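Local coordinates for protein ricin B-related lectin (Polyporus squamosus, PDB 3PHZ) that binds galactose-containing, sialylated sugars through a ricin-type beta-trefoil and holds calcium ions at sites in a separate C-terminal region, at residues K96-Q101 / K109-G114; L161-L166 / S260-F265; H248-F253 / N275-K280. All blocks are in the same frame, centred on the assembly; numbering follows the deposited sequence.

Contact 1 (K96-Q101 / K109-G114); sequences KWIISQ and KSKETG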
loop_
_atom_site.group_PDB
_atom_site.type_symbol
_atom_site.label_atom_id
_atom_site.label_comp_id
_atom_site.label_asym_id
_atom_site.label_seq_id
_atom_site.Cartn_x
_atom_site.Cartn_y
_atom_site.Cartn_z
ATOM N N LYS A 96 3.916 -23.038 29.289
ATOM C CA LYS A 96 4.708 -21.968 29.871
ATOM C C LYS A 96 6.121 -22.429 30.197
ATOM O O LYS A 96 6.311 -23.541 30.699
ATOM C CB LYS A 96 4.051 -21.425 31.144
ATOM C CG LYS A 96 2.707 -20.756 30.801
ATOM C CD LYS A 96 2.125 -20.255 32.117
ATOM C CE LYS A 96 0.787 -19.598 31.883
ATOM N NZ LYS A 96 0.442 -19.071 33.262
ATOM N N TRP A 97 7.080 -21.565 29.889
ATOM C CA TRP A 97 8.502 -21.953 29.895
ATOM C C TRP A 97 9.328 -20.908 30.623
ATOM O O TRP A 97 9.235 -19.691 30.349
ATOM C CB TRP A 97 8.999 -22.173 28.439
ATOM C CG TRP A 97 8.242 -23.171 27.754
ATOM C CD1 TRP A 97 7.171 -22.939 26.931
ATOM C CD2 TRP A 97 8.405 -24.605 27.802
ATOM N NE1 TRP A 97 6.669 -24.102 26.447
ATOM C CE2 TRP A 97 7.394 -25.155 26.956
ATOM C CE3 TRP A 97 9.296 -25.498 28.479
ATOM C CZ2 TRP A 97 7.242 -26.558 26.748
ATOM C CZ3 TRP A 97 9.131 -26.914 28.258
ATOM C CH2 TRP A 97 8.116 -27.416 27.427
ATOM N N ILE A 98 10.139 -21.380 31.569
ATOM C CA ILE A 98 11.113 -20.524 32.233
ATOM C C ILE A 98 12.408 -20.511 31.407
ATOM O O ILE A 98 13.095 -21.554 31.253
ATOM C CB ILE A 98 11.353 -20.997 33.699
ATOM C CG1 ILE A 98 9.990 -21.016 34.436
ATOM C CG2 ILE A 98 12.396 -20.091 34.373
ATOM C CD1 ILE A 98 10.003 -21.707 35.838
ATOM N N ILE A 99 12.764 -19.336 30.946
ATOM C CA ILE A 99 13.930 -19.205 30.081
ATOM C C ILE A 99 14.935 -18.390 30.842
ATOM O O ILE A 99 14.714 -17.211 31.090
ATOM C CB ILE A 99 13.577 -18.543 28.719
ATOM C CG1 ILE A 99 12.548 -19.415 27.982
ATOM C CG2 ILE A 99 14.922 -18.324 27.890
ATOM C CD1 ILE A 99 11.916 -18.728 26.685
ATOM N N SER A 100 16.026 -19.022 31.240
ATOM C CA SER A 100 16.954 -18.346 32.168
ATOM C C SER A 100 18.354 -18.832 31.921
ATOM O O SER A 100 18.531 -19.865 31.313
ATOM C CB SER A 100 16.551 -18.630 33.622
ATOM O OG SER A 100 16.600 -20.012 33.849
ATOM N N GLN A 101 19.343 -18.077 32.382
ATOM C CA GLN A 101 20.727 -18.481 32.275
ATOM C C GLN A 101 21.363 -18.540 33.678
ATOM O O GLN A 101 20.873 -17.888 34.599
ATOM C CB GLN A 101 21.510 -17.560 31.328
ATOM C CG GLN A 101 21.501 -16.046 31.638
ATOM C CD GLN A 101 22.427 -15.686 32.775
ATOM O OE1 GLN A 101 23.609 -16.073 32.788
ATOM N NE2 GLN A 101 21.899 -14.949 33.749
ATOM N N LYS A 109 12.880 -24.396 30.686
ATOM C CA LYS A 109 12.351 -25.333 31.677
ATOM C C LYS A 109 10.829 -25.230 31.747
ATOM O O LYS A 109 10.297 -24.103 31.755
ATOM C CB LYS A 109 12.938 -24.969 33.048
ATOM C CG LYS A 109 12.480 -25.933 34.168
ATOM C CD LYS A 109 13.175 -25.575 35.507
ATOM C CE LYS A 109 12.459 -24.416 36.245
ATOM N NZ LYS A 109 13.154 -24.191 37.547
ATOM N N SER A 110 10.141 -26.368 31.767
ATOM C CA SER A 110 8.689 -26.393 31.890
ATOM C C SER A 110 8.274 -25.771 33.234
ATOM O O SER A 110 8.770 -26.159 34.287
ATOM C CB SER A 110 8.147 -27.786 31.810
ATOM O OG SER A 110 6.715 -27.740 31.933
ATOM N N LYS A 111 7.367 -24.787 33.157
ATOM C CA LYS A 111 6.832 -24.122 34.351
ATOM C C LYS A 111 6.128 -25.204 35.176
ATOM O O LYS A 111 6.235 -25.192 36.404
ATOM C CB LYS A 111 5.843 -22.993 33.968
ATOM C CG LYS A 111 5.196 -22.253 35.192
ATOM C CD LYS A 111 6.225 -21.456 35.941
ATOM C CE LYS A 111 5.649 -20.730 37.193
ATOM N NZ LYS A 111 5.249 -19.426 36.701
ATOM N N GLU A 112 5.456 -26.148 34.505
ATOM C CA GLU A 112 4.666 -27.157 35.207
ATOM C C GLU A 112 5.520 -28.263 35.870
ATOM O O GLU A 112 5.424 -28.500 37.093
ATOM C CB GLU A 112 3.633 -27.798 34.287
ATOM C CG GLU A 112 2.624 -28.683 35.044
ATOM C CD GLU A 112 1.514 -29.230 34.161
ATOM O OE1 GLU A 112 1.474 -28.929 32.955
ATOM O OE2 GLU A 112 0.659 -29.994 34.666
ATOM N N THR A 113 6.359 -28.938 35.077
ATOM C CA THR A 113 7.086 -30.101 35.555
ATOM C C THR A 113 8.480 -29.866 36.079
ATOM O O THR A 113 9.020 -30.749 36.746
ATOM C CB THR A 113 7.242 -31.160 34.432
ATOM O OG1 THR A 113 8.033 -30.579 33.359
ATOM C CG2 THR A 113 5.867 -31.594 33.874
ATOM N N GLY A 114 9.088 -28.734 35.725
ATOM C CA GLY A 114 10.488 -28.442 35.970
ATOM C C GLY A 114 11.447 -29.302 35.113
ATOM O O GLY A 114 12.669 -29.299 35.381
HETATM O O HOH W 1 5.864 -26.176 29.912
#
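Trp97 and Ile98 pair with Ser110 and Lys109 in the beta hairpin of strands 97-101 and 106-110, part of a ricin-type beta-trefoil. Ile98 and Lys109 form the antiparallel hydrogen-bonded pair. Ile98 N donates a hydrogen bond to Lys109 O at 2.7 Å, and Lys109 N returns a bond to Ile98 O at 2.9 Å. Trp97 and Ser110 form the adjoining non-hydrogen-bonded pair. A third bond, from Lys111 N to Lys96 O at 3.0 Å, follows where the chain leaves the strand. Trp97 CA also makes a CA-H...O contact with Lys109 O.

The side-chain packing lies on two faces of the sheet. On one, Ile98 and Lys109 run side by side, and Ile98 CD1 meets Lys109 CE at 3.7 Å. The Lys109 chain is extended to CD and then bends (chi3 82°), which brings CE round to the isoleucine methyl. Ile98 CD1 also touches Lys111 CD, where the two side chains cross at a slant. The two aliphatic stems cover part of the isoleucine. The amine of Lys111 goes on to a salt bridge with Glu56. On the other face, CE3 and CZ3 of Trp97 lie obliquely against the Ser110 backbone, with CE3 3.5 Å from Ser110 N. Trp97 NE1 is bonded to Met71 O, which helps to set the rotation of the indole. The side chain of Trp97 is about 6 Å from that of Asp72, a galactose-binding residue.

The remaining polar contacts gather round Ser110 OG. It accepts weak bonds from Glu112 N and Thr113 N in the turn. One water donates to Lys96 O and lies 2.7 Å from Ser110 OG. The same water oxygen sits over the centre of the Trp97 ring, 3.3 Å above its plane.

Contact 2 (L161-L166 / S260-F265); sequences LACPAL and STVTFF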
loop_
_atom_site.group_PDB
_atom_site.type_symbol
_atom_site.label_atom_id
_atom_site.label_comp_id
_atom_site.label_asym_id
_atom_site.label_seq_id
_atom_site.Cartn_x
_atom_site.Cartn_y
_atom_site.Cartn_z
ATOM N N LEU A 161 16.410 7.837 14.680
ATOM C CA LEU A 161 16.991 9.116 15.180
ATOM C C LEU A 161 18.542 9.043 15.150
ATOM O O LEU A 161 19.220 10.061 14.909
ATOM C CB LEU A 161 16.550 9.351 16.619
ATOM C CG LEU A 161 15.115 9.908 16.632
ATOM C CD1 LEU A 161 14.419 9.506 17.973
ATOM C CD2 LEU A 161 15.134 11.475 16.399
ATOM N N ALA A 162 19.106 7.860 15.428
ATOM C CA ALA A 162 20.549 7.668 15.425
ATOM C C ALA A 162 21.216 7.452 14.025
ATOM O O ALA A 162 22.458 7.540 13.875
ATOM C CB ALA A 162 20.896 6.494 16.380
ATOM N N CYS A 163 20.391 7.194 13.029
ATOM C CA CYS A 163 20.866 6.761 11.713
ATOM C C CYS A 163 21.460 7.971 11.020
ATOM O O CYS A 163 20.770 8.952 10.830
ATOM C CB CYS A 163 19.688 6.206 10.941
ATOM S SG CYS A 163 20.108 5.978 9.192
ATOM N N PRO A 164 22.761 7.919 10.657
ATOM C CA PRO A 164 23.345 9.126 10.068
ATOM C C PRO A 164 22.627 9.639 8.801
ATOM O O PRO A 164 22.586 10.830 8.573
ATOM C CB PRO A 164 24.797 8.691 9.742
ATOM C CG PRO A 164 25.105 7.711 10.831
ATOM C CD PRO A 164 23.781 6.901 10.956
ATOM N N ALA A 165 22.070 8.737 7.989
ATOM C CA ALA A 165 21.350 9.096 6.791
ATOM C C ALA A 165 20.003 9.751 7.054
ATOM O O ALA A 165 19.417 10.336 6.142
ATOM C CB ALA A 165 21.153 7.837 5.906
ATOM N N LEU A 166 19.509 9.678 8.305
ATOM C CA LEU A 166 18.143 10.194 8.624
ATOM C C LEU A 166 18.162 11.265 9.749
ATOM O O LEU A 166 17.583 12.335 9.589
ATOM C CB LEU A 166 17.230 9.017 9.072
ATOM C CG LEU A 166 16.921 8.032 7.935
ATOM C CD1 LEU A 166 16.145 6.848 8.603
ATOM C CD2 LEU A 166 16.111 8.720 6.845
ATOM N N SER A 260 20.799 -1.519 14.295
ATOM C CA SER A 260 21.017 -0.044 14.114
ATOM C C SER A 260 21.225 0.379 12.696
ATOM O O SER A 260 21.259 1.597 12.424
ATOM C CB SER A 260 22.215 0.428 14.921
ATOM O OG SER A 260 21.933 0.195 16.266
ATOM N N THR A 261 21.412 -0.570 11.768
ATOM C CA THR A 261 21.708 -0.182 10.377
ATOM C C THR A 261 20.400 -0.131 9.634
ATOM O O THR A 261 19.718 -1.138 9.524
ATOM C CB THR A 261 22.659 -1.184 9.653
ATOM O OG1 THR A 261 23.894 -1.290 10.408
ATOM C CG2 THR A 261 22.910 -0.768 8.209
ATOM N N VAL A 262 20.053 1.059 9.139
ATOM C CA VAL A 262 18.892 1.144 8.261
ATOM C C VAL A 262 19.317 0.891 6.810
ATOM O O VAL A 262 20.338 1.434 6.309
ATOM C CB VAL A 262 18.236 2.564 8.332
ATOM C CG1 VAL A 262 17.063 2.723 7.298
ATOM C CG2 VAL A 262 17.741 2.819 9.768
ATOM N N THR A 263 18.469 0.145 6.121
ATOM C CA THR A 263 18.698 -0.131 4.684
ATOM C C THR A 263 17.516 0.393 3.900
ATOM O O THR A 263 16.376 0.136 4.265
ATOM C CB THR A 263 18.808 -1.644 4.469
ATOM O OG1 THR A 263 19.960 -2.119 5.196
ATOM C CG2 THR A 263 18.935 -1.981 2.919
ATOM N N PHE A 264 17.783 1.142 2.836
ATOM C CA PHE A 264 16.776 1.692 1.990
ATOM C C PHE A 264 16.551 0.770 0.778
ATOM O O PHE A 264 17.481 0.135 0.314
ATOM C CB PHE A 264 17.252 3.068 1.574
ATOM C CG PHE A 264 17.424 3.972 2.778
ATOM C CD1 PHE A 264 16.321 4.625 3.308
ATOM C CD2 PHE A 264 18.667 4.092 3.393
ATOM C CE1 PHE A 264 16.443 5.453 4.450
ATOM C CE2 PHE A 264 18.812 4.896 4.547
ATOM C CZ PHE A 264 17.685 5.606 5.045
ATOM N N PHE A 265 15.315 0.674 0.322
ATOM C CA PHE A 265 14.927 -0.278 -0.699
ATOM C C PHE A 265 14.191 0.494 -1.787
ATOM O O PHE A 265 13.308 1.289 -1.493
ATOM C CB PHE A 265 14.041 -1.387 -0.101
ATOM C CG PHE A 265 13.600 -2.422 -1.127
ATOM C CD1 PHE A 265 14.499 -3.431 -1.536
ATOM C CD2 PHE A 265 12.318 -2.414 -1.653
ATOM C CE1 PHE A 265 14.107 -4.406 -2.451
ATOM C CE2 PHE A 265 11.915 -3.380 -2.581
ATOM C CZ PHE A 265 12.816 -4.402 -2.967
#
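The Phe264 ring meets Leu166 at its edge, where Leu166 CG lies in the ring plane, 3.8 Å from Phe264 CZ. The two side chains come from opposite directions. The leucine methyls straddle this corner of the ring, and Leu166 CD2 stands 3.9 Å from Phe264 CZ. One face of the ring carries Val262 CG1, 3.7 Å above the plane and offset toward the rim. Val262 is two residues back on the same strand, so this face is covered from within strand 261-266. Ala165 CB comes up obliquely to Phe264 CE2 at 4.0 Å.

The second half of the contact is Cys163 against Val262. The sulfur lies anti to the backbone N (chi1 168°), which carries it across to the valine. There SG touches Val262 CB at 4.0 Å and is equally near CG2. Leu166 CD1 approaches Val262 CG1 more loosely, at 4.4 Å.

Cys163 is the first residue to leave helical geometry after helix 153-162. The chain then makes a type I beta turn, with Pro164 and Ala165 at its corners, closed by the backbone bond from Leu166 N to Cys163 O at 2.9 Å. The turn presents Cys163, Ala165 and Leu166 to the strand together. The contact thus packs the turn that follows this helix against a strand of the C-terminal region, away from the sugar and calcium sites. Trp252 on the neighbouring strand 246-255 touches both Val262 and Phe264, and Thr159 of the helix also reaches Val262.

No hydrogen bond crosses between the segments. Four of the five touching residues are buried, and every side-chain contact is apolar. The pairing therefore rests on shape and on the exclusion of water, and the sulfur of Cys163 acts here as an apolar group.

Contact 3 (H248-F253 / N275-K280); sequences HAYNWF and NAWDYK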
loop_
_atom_site.group_PDB
_atom_site.type_symbol
_atom_site.label_atom_id
_atom_site.label_comp_id
_atom_site.label_asym_id
_atom_site.label_seq_id
_atom_site.Cartn_x
_atom_site.Cartn_y
_atom_site.Cartn_z
ATOM N N HIS A 248 11.518 11.727 -4.183
ATOM C CA HIS A 248 11.574 10.278 -4.414
ATOM C C HIS A 248 10.953 9.607 -3.197
ATOM O O HIS A 248 10.882 10.226 -2.118
ATOM C CB HIS A 248 13.004 9.778 -4.601
ATOM C CG HIS A 248 13.099 8.526 -5.459
ATOM N ND1 HIS A 248 13.315 8.573 -6.830
ATOM C CD2 HIS A 248 12.994 7.201 -5.143
ATOM C CE1 HIS A 248 13.334 7.339 -7.319
ATOM N NE2 HIS A 248 13.108 6.490 -6.327
ATOM N N ALA A 249 10.451 8.383 -3.377
ATOM C CA ALA A 249 9.963 7.606 -2.252
ATOM C C ALA A 249 10.661 6.246 -2.248
ATOM O O ALA A 249 10.943 5.694 -3.319
ATOM C CB ALA A 249 8.490 7.395 -2.353
ATOM N N TYR A 250 10.955 5.778 -1.040
ATOM C CA TYR A 250 11.656 4.508 -0.787
ATOM C C TYR A 250 10.966 3.725 0.288
ATOM O O TYR A 250 10.171 4.259 1.075
ATOM C CB TYR A 250 13.088 4.772 -0.294
ATOM C CG TYR A 250 13.973 5.364 -1.362
ATOM C CD1 TYR A 250 14.363 4.567 -2.440
ATOM C CD2 TYR A 250 14.364 6.711 -1.333
ATOM C CE1 TYR A 250 15.191 5.083 -3.466
ATOM C CE2 TYR A 250 15.219 7.241 -2.373
ATOM C CZ TYR A 250 15.602 6.413 -3.424
ATOM O OH TYR A 250 16.391 6.833 -4.493
ATOM N N ASN A 251 11.261 2.417 0.346
ATOM C CA ASN A 251 10.917 1.682 1.526
ATOM C C ASN A 251 12.172 1.590 2.364
ATOM O O ASN A 251 13.267 1.870 1.887
ATOM C CB ASN A 251 10.369 0.278 1.174
ATOM C CG ASN A 251 9.075 0.369 0.393
ATOM O OD1 ASN A 251 9.077 0.176 -0.833
ATOM N ND2 ASN A 251 7.960 0.692 1.078
ATOM N N TRP A 252 12.017 1.170 3.605
ATOM C CA TRP A 252 13.180 1.020 4.489
ATOM C C TRP A 252 12.977 -0.100 5.492
ATOM O O TRP A 252 11.840 -0.458 5.825
ATOM C CB TRP A 252 13.652 2.348 5.169
ATOM C CG TRP A 252 12.615 2.992 6.040
ATOM C CD1 TRP A 252 11.696 3.947 5.647
ATOM C CD2 TRP A 252 12.348 2.694 7.417
ATOM N NE1 TRP A 252 10.869 4.261 6.713
ATOM C CE2 TRP A 252 11.260 3.507 7.811
ATOM C CE3 TRP A 252 12.911 1.789 8.358
ATOM C CZ2 TRP A 252 10.695 3.441 9.124
ATOM C CZ3 TRP A 252 12.382 1.750 9.687
ATOM C CH2 TRP A 252 11.281 2.570 10.049
ATOM N N PHE A 253 14.104 -0.676 5.929
ATOM C CA PHE A 253 14.147 -1.842 6.799
ATOM C C PHE A 253 15.321 -1.671 7.716
ATOM O O PHE A 253 16.122 -0.719 7.566
ATOM C CB PHE A 253 14.408 -3.090 5.908
ATOM C CG PHE A 253 13.276 -3.359 4.942
ATOM C CD1 PHE A 253 12.125 -4.062 5.381
ATOM C CD2 PHE A 253 13.353 -2.960 3.621
ATOM C CE1 PHE A 253 11.054 -4.310 4.485
ATOM C CE2 PHE A 253 12.314 -3.168 2.735
ATOM C CZ PHE A 253 11.137 -3.849 3.156
ATOM N N ASN A 275 22.498 4.416 1.913
ATOM C CA ASN A 275 22.479 5.887 2.006
ATOM C C ASN A 275 21.305 6.538 1.282
ATOM O O ASN A 275 21.280 7.754 1.067
ATOM C CB ASN A 275 23.831 6.421 1.498
ATOM C CG ASN A 275 23.957 6.349 -0.008
ATOM O OD1 ASN A 275 23.372 5.484 -0.671
ATOM N ND2 ASN A 275 24.724 7.279 -0.569
ATOM N N ALA A 276 20.316 5.715 0.901
ATOM C CA ALA A 276 19.113 6.184 0.212
ATOM C C ALA A 276 19.460 6.938 -1.062
ATOM O O ALA A 276 18.750 7.851 -1.447
ATOM C CB ALA A 276 18.214 7.060 1.155
ATOM N N TRP A 277 20.544 6.520 -1.726
ATOM C CA TRP A 277 20.955 7.103 -3.025
ATOM C C TRP A 277 21.152 8.629 -2.874
ATOM O O TRP A 277 20.900 9.403 -3.794
ATOM C CB TRP A 277 19.941 6.709 -4.136
ATOM C CG TRP A 277 19.975 5.180 -4.435
ATOM C CD1 TRP A 277 20.791 4.549 -5.356
ATOM C CD2 TRP A 277 19.204 4.119 -3.796
ATOM N NE1 TRP A 277 20.587 3.189 -5.328
ATOM C CE2 TRP A 277 19.619 2.887 -4.393
ATOM C CE3 TRP A 277 18.190 4.088 -2.802
ATOM C CZ2 TRP A 277 19.054 1.639 -4.033
ATOM C CZ3 TRP A 277 17.646 2.808 -2.397
ATOM C CH2 TRP A 277 18.082 1.623 -3.025
ATOM N N ASP A 278 21.576 9.012 -1.676
ATOM C CA ASP A 278 21.838 10.425 -1.270
ATOM C C ASP A 278 20.600 11.309 -1.203
ATOM O O ASP A 278 20.685 12.545 -1.239
ATOM C CB ASP A 278 22.955 11.068 -2.140
ATOM C CG ASP A 278 24.287 10.346 -1.982
ATOM O OD1 ASP A 278 24.682 10.047 -0.820
ATOM O OD2 ASP A 278 24.928 10.052 -3.017
ATOM N N TYR A 279 19.432 10.684 -1.122
ATOM C CA TYR A 279 18.221 11.476 -0.910
ATOM C C TYR A 279 18.170 11.812 0.586
ATOM O O TYR A 279 18.570 10.990 1.425
ATOM C CB TYR A 279 16.960 10.741 -1.394
ATOM C CG TYR A 279 16.694 10.843 -2.899
ATOM C CD1 TYR A 279 15.919 11.879 -3.424
ATOM C CD2 TYR A 279 17.250 9.915 -3.791
ATOM C CE1 TYR A 279 15.694 11.980 -4.837
ATOM C CE2 TYR A 279 17.031 9.998 -5.180
ATOM C CZ TYR A 279 16.246 11.015 -5.687
ATOM O OH TYR A 279 16.037 11.077 -7.046
ATOM N N LYS A 280 17.740 13.037 0.909
ATOM C CA LYS A 280 17.616 13.425 2.293
ATOM C C LYS A 280 16.152 13.305 2.626
ATOM O O LYS A 280 15.320 13.975 2.008
ATOM C CB LYS A 280 18.070 14.875 2.511
ATOM C CG LYS A 280 17.951 15.263 3.979
ATOM C CD LYS A 280 18.132 16.762 4.154
ATOM C CE LYS A 280 19.354 17.085 5.008
ATOM N NZ LYS A 280 19.979 18.386 4.556
HETATM O O HOH W 2 13.262 10.545 -8.887
#
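Tyr250 points at residues 276-279, and its ring edge meets the face of Tyr279. CB leaves strand 246-255 with CG anti to the carbonyl carbon (chi1 -69°), which directs the ring toward the loop. Along one side, CD1 is 3.7 Å from Trp277 CZ3, and CE1 is 3.2 Å from Trp277 CE3, which CZ also faces. The Tyr250 ring and the six-membered Trp277 ring are 15° from parallel but slid past each other, so they barely overlap. On the other side, CE2 touches Tyr279 CD2 at 3.6 Å and lies 3.7 Å from Ala276 O. The Tyr250 and Tyr279 planes meet at 62°, an offset edge-to-face pair. At the tip, OH lies 3.3 Å from Tyr279 CD2, reaches Trp277 CB and sits over one face of the His248 ring, toward its rim.

These rings and His248 form an aromatic cluster between a strand of the C-terminal region and the loop that leads to strand 280-285. The loop holds an Asx turn: Asn275 OD1 accepts from Trp277 N.

His248 CB sits over a face of Tyr279, 3.7 Å from the ring centroid, as a CH-pi contact. His248 NE2 is hydrogen-bonded to Glu266 OE2. The side chain of His248 is about 7 Å from that of Asp207, a calcium ligand. A water in the imidazole plane lies 2.9 Å from His248 ND1 and is weakly bonded to Tyr279 OH.

In the fold
From the N terminus, contact 1 comes first and closes a short loop, the hairpin of strands 97-101 and 106-110 in the beta-trefoil. It is complete before the others open. Contact 2 opens next and closes a long loop by joining the turn after helix 153-162 to strand 261-266. Contact 3 opens inside that loop and closes beyond it, so the two cross; it joins strand 246-255 to the loop leading into strand 280-285. The centres of contacts 2 and 3 are 9 Å apart. Backbone bonds link them where Phe265 pairs with Asn251 and Thr263 with Phe253. Contact 1 lies on the opposite side of the chain's centre, about 38 Å from contact 2, centre to centre.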